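Ribonuclease VapC (Caulobacter crescentus, PDB 5K8J) is probably the toxin of a toxin-antitoxin system, a magnesium-dependent PIN-domain ribonuclease held in complex with its VapB antitoxin. Local coordinates at residues B[34-40]-B[97-101]. Sequence-based numbering, arbitrary orientation.
Sequences SIISRVE and MIAAQ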
loop_
_atom_site.group_PDB
_atom_site.type_symbol
_atom_site.label_atom_id
_atom_site.label_comp_id
_atom_site.label_asym_id
_atom_site.label_seq_id
_atom_site.Cartn_x
_atom_site.Cartn_y
_atom_site.Cartn_z
ATOM N N SER B 34 20.499 2.333 7.919
ATOM C CA SER B 34 19.789 2.733 6.702
ATOM C C SER B 34 20.709 2.669 5.483
ATOM O O SER B 34 21.874 3.060 5.553
ATOM C CB SER B 34 19.289 4.152 6.864
ATOM O OG SER B 34 18.879 4.640 5.607
ATOM N N ILE B 35 20.167 2.207 4.350
ATOM C CA ILE B 35 20.901 2.250 3.083
ATOM C C ILE B 35 21.290 3.680 2.734
ATOM O O ILE B 35 22.283 3.905 2.033
ATOM C CB ILE B 35 20.055 1.599 1.978
ATOM C CG1 ILE B 35 20.906 1.308 0.717
ATOM C CG2 ILE B 35 18.867 2.473 1.583
ATOM C CD1 ILE B 35 21.740 0.119 0.836
ATOM N N ILE B 36 20.506 4.660 3.169
ATOM C CA ILE B 36 20.845 6.053 2.917
ATOM C C ILE B 36 22.110 6.420 3.678
ATOM O O ILE B 36 23.019 7.058 3.136
ATOM C CB ILE B 36 19.670 6.993 3.284
ATOM C CG1 ILE B 36 18.376 6.581 2.560
ATOM C CG2 ILE B 36 20.046 8.416 2.968
ATOM C CD1 ILE B 36 18.502 6.434 1.031
ATOM N N SER B 37 22.226 5.976 4.936
ATOM C CA SER B 37 23.486 6.135 5.647
ATOM C C SER B 37 24.626 5.409 4.943
ATOM O O SER B 37 25.762 5.910 4.912
ATOM C CB SER B 37 23.366 5.613 7.085
ATOM O OG SER B 37 22.341 6.262 7.808
ATOM N N ARG B 38 24.369 4.206 4.427
ATOM C CA ARG B 38 25.397 3.517 3.661
ATOM C C ARG B 38 25.906 4.409 2.530
ATOM O O ARG B 38 27.113 4.564 2.362
ATOM C CB ARG B 38 24.895 2.176 3.108
ATOM C CG ARG B 38 25.933 1.506 2.242
ATOM C CD ARG B 38 25.625 0.084 1.784
ATOM N NE ARG B 38 26.654 -0.220 0.789
ATOM C CZ ARG B 38 26.518 -1.021 -0.260
ATOM N NH1 ARG B 38 25.427 -1.735 -0.440
ATOM N NH2 ARG B 38 27.510 -1.123 -1.141
ATOM N N VAL B 39 25.010 5.044 1.780
ATOM C CA VAL B 39 25.444 5.913 0.686
ATOM C C VAL B 39 26.367 7.004 1.211
ATOM O O VAL B 39 27.408 7.315 0.613
ATOM C CB VAL B 39 24.231 6.512 -0.042
ATOM C CG1 VAL B 39 24.637 7.674 -0.933
ATOM C CG2 VAL B 39 23.573 5.408 -0.874
ATOM N N GLU B 40 25.976 7.627 2.312
ATOM C CA GLU B 40 26.800 8.678 2.885
ATOM C C GLU B 40 28.142 8.131 3.340
ATOM O O GLU B 40 29.180 8.769 3.107
ATOM C CB GLU B 40 26.049 9.359 4.027
ATOM C CG GLU B 40 24.764 10.045 3.613
ATOM C CD GLU B 40 24.179 10.816 4.790
ATOM O OE1 GLU B 40 24.723 11.916 5.064
ATOM O OE2 GLU B 40 23.268 10.271 5.491
HETATM N N MSE B 97 14.056 10.947 5.732
HETATM C CA MSE B 97 14.073 9.649 5.075
HETATM C C MSE B 97 14.500 8.559 6.056
HETATM O O MSE B 97 13.875 7.506 6.113
HETATM C CB MSE B 97 15.013 9.669 3.859
HETATM C CG MSE B 97 14.466 10.461 2.677
HETATM SE SE MSE B 97 15.770 10.457 1.204
HETATM C CE MSE B 97 15.522 8.707 0.613
ATOM N N ILE B 98 15.577 8.819 6.799
ATOM C CA ILE B 98 16.039 7.794 7.729
ATOM C C ILE B 98 15.033 7.615 8.869
ATOM O O ILE B 98 14.707 6.483 9.273
ATOM C CB ILE B 98 17.451 8.132 8.231
ATOM C CG1 ILE B 98 18.407 8.253 7.031
ATOM C CG2 ILE B 98 17.910 7.028 9.207
ATOM C CD1 ILE B 98 19.792 8.693 7.384
ATOM N N ALA B 99 14.511 8.717 9.398
ATOM C CA ALA B 99 13.470 8.609 10.412
ATOM C C ALA B 99 12.252 7.851 9.899
ATOM O O ALA B 99 11.632 7.076 10.639
ATOM C CB ALA B 99 13.059 10.004 10.886
ATOM N N ALA B 100 11.890 8.057 8.627
ATOM C CA ALA B 100 10.768 7.337 8.021
ATOM C C ALA B 100 10.996 5.829 8.028
ATOM O O ALA B 100 10.066 5.042 8.209
ATOM C CB ALA B 100 10.553 7.845 6.586
ATOM N N GLN B 101 12.237 5.403 7.829
ATOM C CA GLN B 101 12.523 3.982 7.868
ATOM C C GLN B 101 12.391 3.442 9.283
ATOM O O GLN B 101 11.904 2.332 9.485
ATOM C CB GLN B 101 13.933 3.744 7.369
ATOM C CG GLN B 101 14.091 4.099 5.908
ATOM C CD GLN B 101 15.514 3.913 5.462
ATOM O OE1 GLN B 101 16.336 4.774 5.694
ATOM N NE2 GLN B 101 15.812 2.788 4.809
#
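S34 OG is gripped from two sides. It gives its proton to Q101 OE1 in a short bond of 2.5 Å, and it accepts the backbone N-H of I36, whose N lies 2.9 Å from S34 OG. The second is a capping bond: S34 is the N-cap of helix 35-45, and the bond is bent, with an angle of 139° at the hydrogen. Because OG sits anti to the backbone N of S34 (chi1 167°), it can serve the helix start and still face helix 93-104. There it meets the glutamine oxygen in the carbonyl plane, on a lone pair, at a C=O...O angle of 129°. Q101 reaches across with its chain extended beyond CG; its NE2 makes weak hydrogen bonds to the carbonyls of L69 and D70, consistent with the amide being turned with its oxygen toward S34.

Beside this polar link, I98 lays CG1 4.2 Å from I36 CB and carries CD1 on to S37 OG, 3.5 Å away. That hydroxyl is bonded to T7, which also binds E40. On the other flank, M97, a selenomethionine bent at chi3, brings CE to 3.8 Å from I36 CD1, the two side chains crossing at about a right angle.

The axes of segments 35-40 and 97-101 come within 10.4 Å, running roughly antiparallel. I98 also lies close to D6, a predicted magnesium ligand, placing this buried contact beside the probable active site of the PIN domain. With its donor and acceptor roles both used, the buried hydroxyl ties the start of helix 35-45 to helix 93-104 by a polar link inside an apolar contact.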